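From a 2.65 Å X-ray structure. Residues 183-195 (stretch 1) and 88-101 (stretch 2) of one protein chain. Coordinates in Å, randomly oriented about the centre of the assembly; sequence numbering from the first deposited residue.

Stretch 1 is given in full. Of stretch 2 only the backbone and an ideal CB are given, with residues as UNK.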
ATOM      1  N   LEU A 183      14.589  -3.858  -0.690  1.00 55.17           N
ATOM      2  CA  LEU A 183      13.864  -5.041  -1.199  1.00 49.11           C
ATOM      3  C   LEU A 183      14.213  -5.393  -2.621  1.00 44.55           C
ATOM      4  O   LEU A 183      14.413  -6.567  -2.940  1.00 49.53           O
ATOM      5  CB  LEU A 183      12.346  -4.855  -1.110  1.00 51.87           C
ATOM      6  CG  LEU A 183      11.709  -5.164   0.241  1.00 52.35           C
ATOM      7  CD1 LEU A 183      10.233  -4.798   0.179  1.00 57.00           C
ATOM      8  CD2 LEU A 183      11.875  -6.622   0.630  1.00 49.88           C
ATOM      9  N   PHE A 184      14.275  -4.381  -3.473  1.00 38.39           N
ATOM     10  CA  PHE A 184      14.658  -4.597  -4.857  1.00 33.08           C
ATOM     11  C   PHE A 184      15.162  -3.328  -5.522  1.00 41.62           C
ATOM     12  O   PHE A 184      15.081  -2.242  -4.965  1.00 43.50           O
ATOM     13  CB  PHE A 184      13.501  -5.222  -5.668  1.00 40.98           C
ATOM     14  CG  PHE A 184      12.279  -4.359  -5.780  1.00 42.77           C
ATOM     15  CD1 PHE A 184      12.189  -3.373  -6.758  1.00 45.85           C
ATOM     16  CD2 PHE A 184      11.202  -4.555  -4.942  1.00 42.95           C
ATOM     17  CE1 PHE A 184      11.054  -2.577  -6.874  1.00 42.60           C
ATOM     18  CE2 PHE A 184      10.068  -3.762  -5.047  1.00 42.48           C
ATOM     19  CZ  PHE A 184       9.990  -2.774  -6.015  1.00 40.81           C
ATOM     20  N   ASP A 185      15.704  -3.511  -6.721  1.00 51.27           N
ATOM     21  CA  ASP A 185      16.200  -2.424  -7.552  1.00 51.33           C
ATOM     22  C   ASP A 185      15.168  -2.094  -8.636  1.00 52.86           C
ATOM     23  O   ASP A 185      14.998  -2.871  -9.583  1.00 63.57           O
ATOM     24  CB  ASP A 185      17.524  -2.834  -8.190  1.00 49.93           C
ATOM     25  CG  ASP A 185      18.051  -1.795  -9.145  1.00 53.30           C
ATOM     26  OD1 ASP A 185      17.970  -0.584  -8.827  1.00 56.33           O
ATOM     27  OD2 ASP A 185      18.563  -2.181 -10.222  1.00 53.62           O
ATOM     28  N   PRO A 186      14.477  -0.949  -8.515  1.00 50.77           N
ATOM     29  CA  PRO A 186      13.484  -0.552  -9.521  1.00 52.19           C
ATOM     30  C   PRO A 186      13.986  -0.544 -10.962  1.00 51.46           C
ATOM     31  O   PRO A 186      13.219  -0.811 -11.874  1.00 56.77           O
ATOM     32  CB  PRO A 186      13.103   0.868  -9.094  1.00 51.93           C
ATOM     33  CG  PRO A 186      13.317   0.876  -7.626  1.00 52.10           C
ATOM     34  CD  PRO A 186      14.532   0.021  -7.411  1.00 52.69           C
ATOM     35  N   ASP A 187      15.257  -0.238 -11.162  1.00 52.29           N
ATOM     36  CA  ASP A 187      15.841  -0.233 -12.505  1.00 57.36           C
ATOM     37  C   ASP A 187      15.862  -1.640 -13.118  1.00 56.78           C
ATOM     38  O   ASP A 187      15.158  -1.905 -14.090  1.00 64.84           O
ATOM     39  CB  ASP A 187      17.258   0.368 -12.473  1.00 61.90           C
ATOM     40  CG  ASP A 187      17.878   0.517 -13.861  1.00 65.28           C
ATOM     41  OD1 ASP A 187      17.158   0.450 -14.878  1.00 70.66           O
ATOM     42  OD2 ASP A 187      19.105   0.729 -13.930  1.00 78.17           O
ATOM     43  N   THR A 188      16.650  -2.530 -12.521  1.00 51.40           N
ATOM     44  CA  THR A 188      16.955  -3.846 -13.107  1.00 52.45           C
ATOM     45  C   THR A 188      16.000  -4.988 -12.728  1.00 51.72           C
ATOM     46  O   THR A 188      15.987  -6.013 -13.410  1.00 53.70           O
ATOM     47  CB  THR A 188      18.392  -4.302 -12.757  1.00 54.40           C
ATOM     48  OG1 THR A 188      18.541  -4.420 -11.335  1.00 58.65           O
ATOM     49  CG2 THR A 188      19.413  -3.317 -13.300  1.00 51.79           C
ATOM     50  N   ASP A 189      15.224  -4.826 -11.657  1.00 48.58           N
ATOM     51  CA  ASP A 189      14.255  -5.860 -11.224  1.00 48.28           C
ATOM     52  C   ASP A 189      12.821  -5.651 -11.702  1.00 46.78           C
ATOM     53  O   ASP A 189      12.038  -6.595 -11.706  1.00 56.47           O
ATOM     54  CB  ASP A 189      14.223  -5.988  -9.704  1.00 47.25           C
ATOM     55  CG  ASP A 189      15.528  -6.485  -9.122  1.00 50.71           C
ATOM     56  OD1 ASP A 189      16.209  -7.326  -9.746  1.00 49.65           O
ATOM     57  OD2 ASP A 189      15.877  -6.021  -8.020  1.00 51.30           O
ATOM     58  N   ALA A 190      12.473  -4.431 -12.099  1.00 47.19           N
ATOM     59  CA  ALA A 190      11.101  -4.109 -12.537  1.00 46.83           C
ATOM     60  C   ALA A 190      10.543  -5.088 -13.567  1.00 46.89           C
ATOM     61  O   ALA A 190       9.423  -5.567 -13.424  1.00 49.88           O
ATOM     62  CB  ALA A 190      11.036  -2.698 -13.086  1.00 49.63           C
ATOM     63  N   GLU A 191      11.320  -5.360 -14.609  1.00 49.27           N
ATOM     64  CA  GLU A 191      10.943  -6.331 -15.663  1.00 51.38           C
ATOM     65  C   GLU A 191      10.475  -7.656 -15.084  1.00 51.77           C
ATOM     66  O   GLU A 191       9.426  -8.183 -15.467  1.00 56.52           O
ATOM     67  CB  GLU A 191      12.128  -6.657 -16.569  1.00 57.16           C
ATOM     68  CG  GLU A 191      12.593  -5.534 -17.475  1.00 65.61           C
ATOM     69  CD  GLU A 191      13.909  -5.856 -18.163  1.00 76.61           C
ATOM     70  OE1 GLU A 191      14.229  -7.056 -18.345  1.00 76.18           O
ATOM     71  OE2 GLU A 191      14.626  -4.900 -18.521  1.00 88.06           O
ATOM     72  N   HIS A 192      11.281  -8.188 -14.174  1.00 49.75           N
ATOM     73  CA  HIS A 192      11.067  -9.529 -13.611  1.00 50.30           C
ATOM     74  C   HIS A 192       9.965  -9.574 -12.558  1.00 45.86           C
ATOM     75  O   HIS A 192       9.321 -10.603 -12.372  1.00 47.50           O
ATOM     76  CB  HIS A 192      12.366 -10.055 -13.012  1.00 52.54           C
ATOM     77  CG  HIS A 192      13.478 -10.161 -14.002  1.00 61.55           C
ATOM     78  ND1 HIS A 192      13.521 -11.142 -14.970  1.00 65.26           N
ATOM     79  CD2 HIS A 192      14.588  -9.403 -14.180  1.00 67.84           C
ATOM     80  CE1 HIS A 192      14.614 -10.989 -15.695  1.00 73.90           C
ATOM     81  NE2 HIS A 192      15.277  -9.941 -15.239  1.00 75.63           N
ATOM     82  N   LEU A 193       9.755  -8.450 -11.879  1.00 48.51           N
ATOM     83  CA  LEU A 193       8.665  -8.319 -10.905  1.00 46.06           C
ATOM     84  C   LEU A 193       7.292  -8.288 -11.576  1.00 46.74           C
ATOM     85  O   LEU A 193       6.314  -8.822 -11.040  1.00 45.87           O
ATOM     86  CB  LEU A 193       8.862  -7.065 -10.057  1.00 45.72           C
ATOM     87  CG  LEU A 193      10.078  -7.139  -9.130  1.00 47.43           C
ATOM     88  CD1 LEU A 193      10.523  -5.745  -8.703  1.00 49.48           C
ATOM     89  CD2 LEU A 193       9.786  -8.007  -7.915  1.00 43.41           C
ATOM     90  N   LEU A 194       7.240  -7.656 -12.745  1.00 44.99           N
ATOM     91  CA  LEU A 194       6.011  -7.543 -13.536  1.00 49.09           C
ATOM     92  C   LEU A 194       5.759  -8.750 -14.445  1.00 51.34           C
ATOM     93  O   LEU A 194       4.603  -9.097 -14.712  1.00 52.89           O
ATOM     94  CB  LEU A 194       6.038  -6.268 -14.386  1.00 49.42           C
ATOM     95  CG  LEU A 194       6.115  -4.956 -13.610  1.00 48.63           C
ATOM     96  CD1 LEU A 194       6.333  -3.804 -14.565  1.00 51.62           C
ATOM     97  CD2 LEU A 194       4.861  -4.718 -12.784  1.00 50.11           C
ATOM     98  N   GLU A 195       6.839  -9.379 -14.899  1.00 52.43           N
ATOM     99  CA  GLU A 195       6.765 -10.522 -15.819  1.00 54.01           C
ATOM    100  C   GLU A 195       5.667 -11.544 -15.479  1.00 53.82           C
ATOM    101  O   GLU A 195       4.789 -11.794 -16.317  1.00 61.23           O
ATOM    102  CB  GLU A 195       8.138 -11.213 -15.946  1.00 55.34           C
ATOM    103  CG  GLU A 195       8.231 -12.375 -16.940  1.00 63.08           C
ATOM    104  CD  GLU A 195       7.957 -11.990 -18.389  1.00 77.95           C
ATOM    105  OE1 GLU A 195       7.829 -10.779 -18.710  1.00 85.92           O
ATOM    106  OE2 GLU A 195       7.879 -12.922 -19.222  1.00 98.64           O
ATOM    107  N   UNK A  88       0.772  -1.051 -22.236  1.00 64.79           N
ATOM    108  CA  UNK A  88       0.388  -1.130 -20.822  1.00 62.41           C
ATOM    109  C   UNK A  88       1.541  -1.663 -19.964  1.00 62.99           C
ATOM    110  O   UNK A  88       1.843  -1.093 -18.907  1.00 68.85           O
ATOM    111  CB  UNK A  88      -0.844  -2.022 -20.656  1.00 62.41           C
ATOM    112  N   UNK A  89       2.167  -2.745 -20.430  1.00 54.67           N
ATOM    113  CA  UNK A  89       3.366  -3.290 -19.777  1.00 55.43           C
ATOM    114  C   UNK A  89       4.473  -2.233 -19.681  1.00 60.81           C
ATOM    115  O   UNK A  89       5.016  -1.990 -18.601  1.00 63.45           O
ATOM    116  CB  UNK A  89       3.876  -4.514 -20.541  1.00 55.43           C
ATOM    117  N   UNK A  90       4.774  -1.602 -20.815  1.00 64.84           N
ATOM    118  CA  UNK A  90       5.765  -0.512 -20.883  1.00 60.48           C
ATOM    119  C   UNK A  90       5.464   0.604 -19.890  1.00 58.56           C
ATOM    120  O   UNK A  90       6.345   1.054 -19.154  1.00 61.73           O
ATOM    121  CB  UNK A  90       5.816   0.067 -22.298  1.00 60.48           C
ATOM    122  N   UNK A  91       4.209   1.034 -19.862  1.00 55.95           N
ATOM    123  CA  UNK A  91       3.772   2.074 -18.922  1.00 58.13           C
ATOM    124  C   UNK A  91       4.022   1.687 -17.458  1.00 55.48           C
ATOM    125  O   UNK A  91       4.516   2.501 -16.666  1.00 60.01           O
ATOM    126  CB  UNK A  91       2.284   2.365 -19.127  1.00 58.13           C
ATOM    127  N   UNK A  92       3.648   0.461 -17.107  1.00 50.80           N
ATOM    128  CA  UNK A  92       3.843  -0.059 -15.752  1.00 51.39           C
ATOM    129  C   UNK A  92       5.325  -0.160 -15.405  1.00 54.00           C
ATOM    130  O   UNK A  92       5.746   0.235 -14.307  1.00 60.95           O
ATOM    131  CB  UNK A  92       3.178  -1.430 -15.608  1.00 51.39           C
ATOM    132  N   UNK A  93       6.099  -0.676 -16.354  1.00 49.68           N
ATOM    133  CA  UNK A  93       7.548  -0.787 -16.203  1.00 54.56           C
ATOM    134  C   UNK A  93       8.193   0.571 -15.906  1.00 55.97           C
ATOM    135  O   UNK A  93       9.000   0.697 -14.991  1.00 61.10           O
ATOM    136  CB  UNK A  93       8.162  -1.391 -17.468  1.00 54.56           C
ATOM    137  N   UNK A  94       7.816   1.577 -16.686  1.00 57.34           N
ATOM    138  CA  UNK A  94       8.333   2.942 -16.509  1.00 61.89           C
ATOM    139  C   UNK A  94       7.923   3.563 -15.176  1.00 62.38           C
ATOM    140  O   UNK A  94       8.717   4.266 -14.531  1.00 71.60           O
ATOM    141  CB  UNK A  94       7.847   3.834 -17.653  1.00 61.89           C
ATOM    142  N   UNK A  95       6.682   3.312 -14.776  1.00 55.27           N
ATOM    143  CA  UNK A  95       6.183   3.783 -13.477  1.00 53.56           C
ATOM    144  C   UNK A  95       7.072   3.263 -12.342  1.00 53.21           C
ATOM    145  O   UNK A  95       7.519   4.041 -11.488  1.00 52.17           O
ATOM    146  CB  UNK A  95       4.736   3.335 -13.263  1.00 53.56           C
ATOM    147  N   UNK A  96       7.329   1.953 -12.351  1.00 47.90           N
ATOM    148  CA  UNK A  96       8.170   1.322 -11.328  1.00 47.84           C
ATOM    149  C   UNK A  96       9.591   1.888 -11.396  1.00 49.80           C
ATOM    150  O   UNK A  96      10.167   2.258 -10.376  1.00 53.84           O
ATOM    151  CB  UNK A  96       8.191  -0.197 -11.507  1.00 47.84           C
ATOM    152  N   UNK A  97      10.135   1.959 -12.604  1.00 48.56           N
ATOM    153  CA  UNK A  97      11.472   2.525 -12.818  1.00 50.88           C
ATOM    154  C   UNK A  97      11.607   4.016 -12.427  1.00 54.90           C
ATOM    155  O   UNK A  97      12.677   4.446 -12.013  1.00 63.66           O
ATOM    156  CB  UNK A  97      11.850   2.359 -14.291  1.00 50.88           C
ATOM    157  N   UNK A  98      10.524   4.785 -12.541  1.00 59.65           N
ATOM    158  CA  UNK A  98      10.505   6.220 -12.142  1.00 59.53           C
ATOM    159  C   UNK A  98      10.810   6.476 -10.656  1.00 61.92           C
ATOM    160  O   UNK A  98      11.250   7.578 -10.282  1.00 73.43           O
ATOM    161  CB  UNK A  98       9.133   6.815 -12.464  1.00 59.53           C
ATOM    162  N   UNK A  99      10.565   5.465  -9.819  1.00 62.47           N
ATOM    163  CA  UNK A  99      10.915   5.512  -8.385  1.00 58.79           C
ATOM    164  C   UNK A  99      12.359   5.923  -8.117  1.00 58.76           C
ATOM    165  O   UNK A  99      12.638   6.603  -7.136  1.00 65.68           O
ATOM    166  CB  UNK A  99      10.665   4.143  -7.750  1.00 58.79           C
ATOM    167  N   UNK A 100      13.267   5.484  -8.985  1.00 62.66           N
ATOM    168  CA  UNK A 100      14.682   5.858  -8.900  1.00 64.05           C
ATOM    169  C   UNK A 100      14.976   7.160  -9.627  1.00 62.74           C
ATOM    170  O   UNK A 100      15.611   8.060  -9.076  1.00 68.34           O
ATOM    171  CB  UNK A 100      15.558   4.742  -9.473  1.00 64.05           C
ATOM    172  N   UNK A 101      14.529   7.243 -10.873  1.00 59.98           N
ATOM    173  CA  UNK A 101      14.911   8.357 -11.758  1.00 68.93           C
ATOM    174  C   UNK A 101      14.291   9.731 -11.423  1.00 69.28           C
ATOM    175  O   UNK A 101      14.798  10.752 -11.889  1.00 81.68           O
ATOM    176  CB  UNK A 101      14.526   7.991 -13.193  1.00 68.93           C
TER

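Stretch 2 is helical throughout and runs nearly antiparallel to the helix of stretch 1, at 157°, with 8.2 Å between axes at closest approach.

Position 88 is out of reach of stretch 1, so many residues would suit. It is Leu88.

Position 89 points sideways, and its ideal CB has nothing of stretch 1 within 5.5 Å. A short side chain would make no contact; a long or aromatic one could reach Leu194 and Glu191. It is Tyr89. With chi1 t, its ring brings CE1 to 4.1 Å from Leu194 CB, and OH lies 3.6 Å from Glu191 CA.

Positions 90 and 91 have no neighbour in stretch 1, so many residues would suit. They are Asp90 and Leu91.

Position 92 points toward stretch 1, with its ideal CB 4.1 Å from Leu194 CD1. A small residue fits: Ala, Cys, Ser or Val. It is Cys92, and its CB packs against that methyl.

Position 93 points sideways, its ideal CB 4.2 Å from Leu194 CD1 and 5.4 Å from Ala190 CB. A flexible apolar chain such as Leu, Met or Ile could fold over the small Ala190. It is Leu93. Its CD1 lies 3.4 Å from Ala190 CB.

Position 94 points away and position 95 is out of reach. Polar or small residues suit both. They are Glu94 and Ala95.

Position 96 points toward stretch 1, its ideal CB 4.1 Å from Ala190 CB. Pro186 and Phe184 are also near. A compact apolar residue is favoured: Val, Ile, Ala or Leu. It is Val96. Its CG1 lies 3.6 Å from Ala190 CB and 4.4 Å from Phe184 CE1.

Position 97 points sideways, its ideal CB 4.2 Å from Pro186 O. The carbonyls of Pro186 and Asp187 offer acceptors, and the Asp187 carboxylate is close by. A donor on a longer arm would suit: Gln, Lys or Arg. It is Gln97. NE2 donates to Asp187 O at 3.1 Å and 166°, while CG packs 4.1 Å from Ala190 CB.

Position 98 points away and accepts many residues. It is Ser98, whose OG donates to Ala95 O over a very short 2.5 Å.

Position 99 points toward the Pro186 ring. Leu, Ile, Val or Met would suit. It is Leu99, with CB 4.2 Å from Pro186 CG.

Position 100 also points toward Pro186, near Asp187 N. An apolar chain could cover the ring; Lys or Arg could answer the acids. It is Leu100. CG lies 4.0 Å from Pro186 CG.

Position 101 is out of reach, so many residues would suit. It is Thr101.

Stretch 2 88-101: LYDLCLEAVQSLLT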
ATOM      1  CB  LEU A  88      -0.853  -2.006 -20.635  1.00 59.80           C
ATOM      2  CG  LEU A  88      -1.283  -2.245 -19.186  1.00 57.75           C
ATOM      3  CD1 LEU A  88      -1.602  -0.935 -18.476  1.00 59.17           C
ATOM      4  CD2 LEU A  88      -2.471  -3.181 -19.137  1.00 60.83           C
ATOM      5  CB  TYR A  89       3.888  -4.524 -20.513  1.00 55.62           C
ATOM      6  CG  TYR A  89       5.244  -4.983 -20.041  1.00 59.31           C
ATOM      7  CD1 TYR A  89       5.373  -5.758 -18.900  1.00 59.34           C
ATOM      8  CD2 TYR A  89       6.404  -4.639 -20.737  1.00 66.67           C
ATOM      9  CE1 TYR A  89       6.615  -6.179 -18.461  1.00 63.19           C
ATOM     10  CE2 TYR A  89       7.654  -5.055 -20.305  1.00 71.06           C
ATOM     11  CZ  TYR A  89       7.752  -5.830 -19.166  1.00 66.13           C
ATOM     12  OH  TYR A  89       8.990  -6.231 -18.735  1.00 73.60           O
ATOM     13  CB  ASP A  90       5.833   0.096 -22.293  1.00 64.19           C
ATOM     14  CG  ASP A  90       6.528  -0.808 -23.306  1.00 73.02           C
ATOM     15  OD1 ASP A  90       7.238  -1.755 -22.916  1.00 79.70           O
ATOM     16  OD2 ASP A  90       6.379  -0.556 -24.516  1.00 86.95           O
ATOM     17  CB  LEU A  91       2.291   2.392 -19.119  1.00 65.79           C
ATOM     18  CG  LEU A  91       1.705   3.433 -18.151  1.00 72.33           C
ATOM     19  CD1 LEU A  91       2.221   4.834 -18.455  1.00 79.21           C
ATOM     20  CD2 LEU A  91       0.189   3.411 -18.193  1.00 77.94           C
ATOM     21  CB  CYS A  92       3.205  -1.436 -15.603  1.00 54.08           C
ATOM     22  SG  CYS A  92       1.408  -1.426 -15.728  1.00 58.23           S
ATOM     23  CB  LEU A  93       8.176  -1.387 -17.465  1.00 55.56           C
ATOM     24  CG  LEU A  93       9.698  -1.549 -17.472  1.00 59.98           C
ATOM     25  CD1 LEU A  93      10.142  -2.509 -16.385  1.00 59.18           C
ATOM     26  CD2 LEU A  93      10.173  -2.041 -18.831  1.00 65.81           C
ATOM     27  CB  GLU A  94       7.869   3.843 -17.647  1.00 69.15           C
ATOM     28  CG  GLU A  94       8.474   3.479 -18.995  1.00 78.42           C
ATOM     29  CD  GLU A  94       7.935   4.325 -20.132  1.00 87.99           C
ATOM     30  OE1 GLU A  94       7.268   5.349 -19.856  1.00 89.65           O
ATOM     31  OE2 GLU A  94       8.194   3.967 -21.305  1.00 94.50           O
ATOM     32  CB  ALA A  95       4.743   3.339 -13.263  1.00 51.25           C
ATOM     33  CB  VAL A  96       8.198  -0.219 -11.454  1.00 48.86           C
ATOM     34  CG1 VAL A  96       9.250  -0.842 -10.536  1.00 49.85           C
ATOM     35  CG2 VAL A  96       6.835  -0.799 -11.127  1.00 50.48           C
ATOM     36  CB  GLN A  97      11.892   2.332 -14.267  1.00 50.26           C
ATOM     37  CG  GLN A  97      12.203   0.886 -14.608  1.00 50.44           C
ATOM     38  CD  GLN A  97      12.674   0.700 -16.033  1.00 54.76           C
ATOM     39  OE1 GLN A  97      12.213   1.383 -16.942  1.00 64.56           O
ATOM     40  NE2 GLN A  97      13.600  -0.226 -16.238  1.00 55.79           N
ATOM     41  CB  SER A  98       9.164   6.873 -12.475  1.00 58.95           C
ATOM     42  OG  SER A  98       8.157   6.446 -11.579  1.00 59.68           O
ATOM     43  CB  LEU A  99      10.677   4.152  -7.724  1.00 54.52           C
ATOM     44  CG  LEU A  99       9.226   3.750  -7.495  1.00 54.74           C
ATOM     45  CD1 LEU A  99       9.139   2.270  -7.151  1.00 59.85           C
ATOM     46  CD2 LEU A  99       8.619   4.593  -6.390  1.00 56.21           C
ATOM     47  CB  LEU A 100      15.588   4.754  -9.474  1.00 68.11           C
ATOM     48  CG  LEU A 100      16.048   3.631  -8.536  1.00 69.84           C
ATOM     49  CD1 LEU A 100      16.900   2.649  -9.330  1.00 68.99           C
ATOM     50  CD2 LEU A 100      16.825   4.145  -7.326  1.00 68.42           C
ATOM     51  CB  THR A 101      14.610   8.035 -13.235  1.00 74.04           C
ATOM     52  OG1 THR A 101      13.222   7.736 -13.386  1.00 76.88           O
ATOM     53  CG2 THR A 101      15.443   6.850 -13.710  1.00 78.71           C
TER
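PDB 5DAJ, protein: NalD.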